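Local coordinates for malic enzyme (Entamoeba histolytica, PDB 3NV9), which catalyses, as a malic enzyme, the oxidative decarboxylation of malate to pyruvate and, as a deeply entangled dimer, activates the drug metronidazole, at the interface of chains A and B. Coordinates in Å, arbitrary orientation; residue numbers count along the deposited sequence, not the author numbering. Chains: chain A/B, Malic enzyme.

Contact 1: the interface of chains A and B. Residues chain A 70, 73-74, 77; chain B 33, 105, 108, 329.
Helix 69-78 of chain A packs at A:Ser70, A:Thr74 and A:Arg77 against B:Asp105, which closes the 3-10 turn 103-105 of chain B, and B:Val108 in the loop after it. The hydroxyl OG of A:Ser70 donates to the carboxylate oxygen OD1 of B:Asp105 at 2.9 Å, on the syn lone pair that faces the other oxygen. With chi1 at 153°, OG swings away from the serine's own N and toward chain B, where B:Pro329 CG lies 3.7 Å from A:Ser70 CB. One turn on, A:Thr74 meets the same carboxylate with its methyl, CG2 standing 3.6 Å from B:Asp105 CG, the two side chains roughly perpendicular. Its OG1 turns back and donates to A:Ser70 O at 3.2 Å. A:Arg77 folds back through chi2 and chi3 and lays CG 3.8 Å from B:Val108 CA. The edge of its guanidinium holds water 1 in plane, NE at 3.1 Å and NH2 at 2.9 Å, and the water bridges to the carbonyl O of B:Asp105. The A-chain helix belongs to the N-terminal malic enzyme domain, whereas B:Pro329, after a cis peptide, comes from the NAD-binding domain of the partner.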
# COMPACT_ATOMS: atom_id res chain seq x y z
N SER A 70 -14.68 -15.35 4.14
CA SER A 70 -15.84 -14.85 4.91
C SER A 70 -15.64 -15.05 6.41
O SER A 70 -16.01 -14.19 7.19
CB SER A 70 -17.12 -15.53 4.37
OG SER A 70 -18.11 -15.59 5.37
N SER A 73 -13.79 -12.08 7.45
CA SER A 73 -14.63 -10.90 7.54
C SER A 73 -15.40 -10.86 8.85
O SER A 73 -15.46 -9.84 9.52
CB SER A 73 -15.61 -10.84 6.36
OG SER A 73 -14.94 -11.05 5.12
N THR A 74 -16.00 -11.99 9.23
CA THR A 74 -16.83 -12.02 10.44
C THR A 74 -15.95 -12.05 11.71
O THR A 74 -16.24 -11.33 12.71
CB THR A 74 -17.91 -13.14 10.38
OG1 THR A 74 -17.27 -14.40 10.17
CG2 THR A 74 -18.91 -12.88 9.20
N ARG A 77 -14.99 -8.49 12.21
CA ARG A 77 -16.17 -7.69 12.67
C ARG A 77 -16.37 -7.82 14.18
O ARG A 77 -16.51 -6.83 14.88
CB ARG A 77 -17.42 -8.15 11.92
CG ARG A 77 -18.72 -7.45 12.24
CD ARG A 77 -19.71 -8.45 12.79
NE ARG A 77 -20.47 -9.05 11.71
CZ ARG A 77 -20.87 -10.33 11.62
NH1 ARG A 77 -20.55 -11.23 12.53
NH2 ARG A 77 -21.55 -10.71 10.56
N LYS B 33 -13.81 -22.24 5.44
CA LYS B 33 -13.91 -21.21 6.47
C LYS B 33 -12.89 -21.43 7.61
O LYS B 33 -12.17 -20.52 8.01
CB LYS B 33 -15.32 -21.11 6.99
CG LYS B 33 -16.28 -20.47 5.97
CD LYS B 33 -17.71 -20.36 6.51
CE LYS B 33 -18.44 -19.20 5.78
NZ LYS B 33 -19.88 -19.27 6.03
N ASP B 105 -21.87 -11.05 3.80
CA ASP B 105 -21.84 -10.77 5.25
C ASP B 105 -22.16 -9.36 5.68
O ASP B 105 -22.14 -9.10 6.88
CB ASP B 105 -20.47 -11.08 5.88
CG ASP B 105 -20.14 -12.52 5.82
OD1 ASP B 105 -19.09 -12.86 5.21
OD2 ASP B 105 -20.96 -13.32 6.34
N VAL B 108 -19.24 -5.17 7.84
CA VAL B 108 -18.43 -5.99 8.75
C VAL B 108 -17.49 -5.13 9.57
O VAL B 108 -16.54 -5.65 10.20
CB VAL B 108 -17.64 -7.08 7.99
CG1 VAL B 108 -18.58 -8.12 7.44
CG2 VAL B 108 -16.74 -6.45 6.88
N PRO B 329 -20.77 -15.97 0.96
CA PRO B 329 -19.96 -17.18 0.70
C PRO B 329 -20.75 -18.43 0.28
O PRO B 329 -20.14 -19.43 -0.19
CB PRO B 329 -19.29 -17.42 2.05
CG PRO B 329 -20.28 -16.88 3.05
CD PRO B 329 -20.87 -15.68 2.40
O HOH W 1 -22.09 -8.13 9.24

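Contact 2: the interface of chains A and B. Residues chain A 157-158, 160-161; chain B 114, 135-137.
The hydroxyl OG1 of A:Thr161 is gripped by both backbone polar groups of B:Cys136, the last residue of strand 131-136 in the N-terminal domain of the malic enzyme family. OG1 donates to B:Cys136 O at 2.8 Å and accepts from B:Cys136 N at 2.8 Å. The oxygen thus serves as donor and acceptor at once, which fixes the rotation of the hydroxyl, and it satisfies both the N-H and the C=O of the strand's last residue. The N-H bond is bent, 138° at the hydrogen, whereas the hydroxyl approaches the carbonyl oxygen at a favourable C=O...donor angle of 121°, tilted somewhat from its plane. A chi1 of -66° sets OG1 beside the threonine's own N and points it across the interface, while the methyl CG2 takes the place opposite that N. Just beyond the strand, B:Ile137 brings its branch carbon CB to 3.4 Å from the carbonyl O of A:Arg157, near the end of helix 148-158. That carbonyl also lies in plane at the edge of the A:His160 imidazole, where ND1 gives it a weak hydrogen bond of 3.4 Å. On the other flank, B:Leu114 at the start of helix 114-128 places its methyl CD1 3.5 Å from A:His160 O, beside the short 3-10 turn 159-161 that carries the threonine.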
# COMPACT_ATOMS: atom_id res chain seq x y z
N ARG A 157 -9.63 8.04 8.83
CA ARG A 157 -10.38 7.11 8.00
C ARG A 157 -9.56 5.89 7.58
O ARG A 157 -10.10 4.77 7.50
CB ARG A 157 -10.95 7.83 6.79
CG ARG A 157 -12.05 8.86 7.14
CD ARG A 157 -12.83 9.31 5.90
NE ARG A 157 -13.66 10.48 6.21
CZ ARG A 157 -14.83 10.44 6.88
NH1 ARG A 157 -15.34 9.28 7.28
NH2 ARG A 157 -15.48 11.58 7.15
N ILE A 158 -8.25 6.10 7.35
CA ILE A 158 -7.38 5.07 6.75
C ILE A 158 -6.69 4.21 7.79
O ILE A 158 -6.24 3.12 7.48
CB ILE A 158 -6.32 5.67 5.81
CG1 ILE A 158 -5.94 4.68 4.69
CG2 ILE A 158 -5.09 6.19 6.61
CD1 ILE A 158 -4.94 5.34 3.64
N HIS A 160 -7.51 2.19 9.74
CA HIS A 160 -8.03 0.83 9.85
C HIS A 160 -7.30 -0.18 8.99
O HIS A 160 -7.44 -1.40 9.20
CB HIS A 160 -9.53 0.82 9.58
CG HIS A 160 -10.27 1.64 10.58
ND1 HIS A 160 -10.57 2.98 10.36
CD2 HIS A 160 -10.69 1.36 11.83
CE1 HIS A 160 -11.14 3.47 11.44
NE2 HIS A 160 -11.23 2.51 12.34
N THR A 161 -6.51 0.35 8.06
CA THR A 161 -5.69 -0.44 7.17
C THR A 161 -4.33 -0.79 7.82
O THR A 161 -3.68 -1.76 7.42
CB THR A 161 -5.48 0.38 5.85
OG1 THR A 161 -6.75 0.50 5.19
CG2 THR A 161 -4.49 -0.27 4.87
N LEU B 114 -10.56 -6.27 5.30
CA LEU B 114 -9.18 -6.60 5.08
C LEU B 114 -8.91 -7.97 4.48
O LEU B 114 -8.05 -8.08 3.58
CB LEU B 114 -8.35 -6.40 6.40
CG LEU B 114 -8.11 -4.92 6.75
CD1 LEU B 114 -7.52 -4.70 8.18
CD2 LEU B 114 -7.28 -4.23 5.67
N ILE B 135 -7.19 -0.83 1.18
CA ILE B 135 -7.33 0.51 1.72
C ILE B 135 -8.76 0.47 2.25
O ILE B 135 -9.72 0.76 1.54
CB ILE B 135 -7.19 1.63 0.63
CG1 ILE B 135 -5.81 1.61 -0.09
CG2 ILE B 135 -7.62 3.03 1.20
CD1 ILE B 135 -4.59 1.81 0.78
N CYS B 136 -8.89 -0.02 3.47
CA CYS B 136 -10.13 -0.19 4.12
C CYS B 136 -10.25 1.06 4.94
O CYS B 136 -9.31 1.40 5.68
CB CYS B 136 -10.11 -1.45 4.99
SG CYS B 136 -10.32 -2.93 3.97
N ILE B 137 -11.37 1.78 4.75
CA ILE B 137 -11.59 3.06 5.45
C ILE B 137 -12.91 3.07 6.20
O ILE B 137 -13.75 2.19 6.05
CB ILE B 137 -11.59 4.26 4.48
CG1 ILE B 137 -12.91 4.28 3.65
CG2 ILE B 137 -10.32 4.19 3.61
CD1 ILE B 137 -13.04 5.41 2.59

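Contact 3: the interface of chains A and B. Residues chain A 58, 61-62, 65-66; chain B 123, 351, 356, 408.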
# COMPACT_ATOMS: atom_id res chain seq x y z
N PHE A 58 -4.41 -24.43 -6.82
CA PHE A 58 -5.60 -23.63 -7.10
C PHE A 58 -6.55 -23.55 -5.88
O PHE A 58 -6.98 -22.46 -5.48
CB PHE A 58 -6.34 -24.20 -8.35
CG PHE A 58 -7.72 -23.58 -8.59
CD1 PHE A 58 -7.87 -22.42 -9.40
CD2 PHE A 58 -8.85 -24.10 -7.92
CE1 PHE A 58 -9.15 -21.84 -9.58
CE2 PHE A 58 -10.11 -23.51 -8.09
CZ PHE A 58 -10.26 -22.39 -8.92
N PHE A 61 -7.05 -20.94 -3.22
CA PHE A 61 -7.68 -19.60 -3.38
C PHE A 61 -9.01 -19.60 -2.66
O PHE A 61 -9.45 -18.59 -2.15
CB PHE A 61 -7.94 -19.21 -4.83
CG PHE A 61 -6.71 -18.95 -5.62
CD1 PHE A 61 -5.79 -17.97 -5.22
CD2 PHE A 61 -6.49 -19.65 -6.81
CE1 PHE A 61 -4.64 -17.71 -6.00
CE2 PHE A 61 -5.35 -19.40 -7.61
CZ PHE A 61 -4.43 -18.43 -7.20
N ASN A 62 -9.63 -20.78 -2.60
CA ASN A 62 -10.82 -20.99 -1.79
C ASN A 62 -10.67 -20.69 -0.30
O ASN A 62 -11.66 -20.40 0.36
CB ASN A 62 -11.35 -22.41 -2.05
CG ASN A 62 -11.61 -22.64 -3.50
OD1 ASN A 62 -12.01 -21.68 -4.20
ND2 ASN A 62 -11.32 -23.85 -4.00
N TYR A 65 -9.99 -16.42 -0.36
CA TYR A 65 -10.98 -15.69 -1.16
C TYR A 65 -12.30 -16.44 -0.93
O TYR A 65 -12.37 -17.32 -0.07
CB TYR A 65 -10.53 -15.77 -2.62
CG TYR A 65 -11.17 -14.80 -3.57
CD1 TYR A 65 -11.08 -13.45 -3.37
CD2 TYR A 65 -11.80 -15.27 -4.76
CE1 TYR A 65 -11.64 -12.56 -4.26
CE2 TYR A 65 -12.39 -14.41 -5.66
CZ TYR A 65 -12.31 -13.02 -5.39
OH TYR A 65 -12.82 -12.09 -6.27
N THR A 66 -13.34 -16.15 -1.69
CA THR A 66 -14.60 -16.78 -1.44
C THR A 66 -14.43 -18.28 -1.74
O THR A 66 -13.82 -18.64 -2.72
CB THR A 66 -15.74 -16.12 -2.28
OG1 THR A 66 -17.00 -16.70 -1.89
CG2 THR A 66 -15.55 -16.33 -3.82
N LEU B 123 -4.48 -11.40 -5.67
CA LEU B 123 -4.85 -11.89 -6.98
C LEU B 123 -4.42 -10.93 -8.05
O LEU B 123 -4.06 -11.32 -9.14
CB LEU B 123 -6.36 -12.13 -7.06
CG LEU B 123 -6.95 -13.31 -6.25
CD1 LEU B 123 -8.43 -13.46 -6.63
CD2 LEU B 123 -6.21 -14.64 -6.59
N GLY B 351 -14.66 -21.01 -5.93
CA GLY B 351 -13.70 -21.86 -6.66
C GLY B 351 -13.79 -23.34 -6.37
O GLY B 351 -13.08 -24.13 -6.97
N GLN B 356 -16.66 -21.13 -12.07
CA GLN B 356 -16.58 -20.03 -11.15
C GLN B 356 -16.68 -18.70 -11.92
O GLN B 356 -15.74 -18.22 -12.56
CB GLN B 356 -15.33 -20.13 -10.29
CG GLN B 356 -15.20 -18.95 -9.35
CD GLN B 356 -13.87 -18.87 -8.61
OE1 GLN B 356 -12.84 -19.41 -9.06
NE2 GLN B 356 -13.90 -18.19 -7.46
N MET B 408 -8.96 -19.11 -12.50
CA MET B 408 -7.79 -18.47 -11.88
C MET B 408 -6.47 -19.23 -12.12
O MET B 408 -5.40 -18.70 -11.95
CB MET B 408 -8.03 -18.24 -10.40
CG MET B 408 -9.02 -17.07 -10.16
SD MET B 408 -9.43 -16.76 -8.43
CE MET B 408 -9.96 -18.36 -7.78
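A:Phe61 and B:Met408 lie alongside, pointing opposite ways, the thioether chain bending at chi3 (-52°) to bring its methyl CE back to 3.7 Å from A:Phe61 CB. B:Met408 CB lies farther along the same ring, near CE2. On the same face, toward the CD1-CE1 side, B:Leu123 runs obliquely to the phenyl group and sets its methyl CD2 3.5 Å from A:Phe61 CE1, so leucine and methionine share one face of the ring. The other leucine methyl, CD1, sits over the face of A:Tyr65, 4.0 Å from the ring centroid, with the two side chains nearly perpendicular. A:Tyr65 and A:Thr66 begin the YTP motif of malic enzymes, whose tyrosine is the family's catalytic acid, so the leucine of the partner chain would help to fix the tilt of that ring. A:Phe58 stands roughly perpendicular to the methionine, with CE1 3.9 Å from B:Met408 CB. It also runs antiparallel beside B:Gln356, its ring turned 81° from the amide plane. The A:Asn62 side chain lies over B:Gly351, with A:Asn62 CG 3.9 Å from B:Gly351 CA. The carbonyl O of B:Gly351 meets the phenyl edge of A:Phe58 in plane, 3.2 Å from CE2.

The C-alpha centres of contact 1 lie about 16 Å from those of both contact 2 and contact 3, which are themselves about 23 Å apart, so the three form a bent patch with contact 1 at its corner. Chain A supplies successive stretches of its N-terminal domain to contacts 3 and 1, and helix 114-128 of chain B reaches from contact 2 at its start to contact 3 farther along. Contacts 1 and 3 also engage the partner's NAD-binding domain. Repeated by the two-fold axis, this interpenetration fits the entangled dimer, and the catalytic tyrosine's position against the other chain suggests active sites built from both subunits.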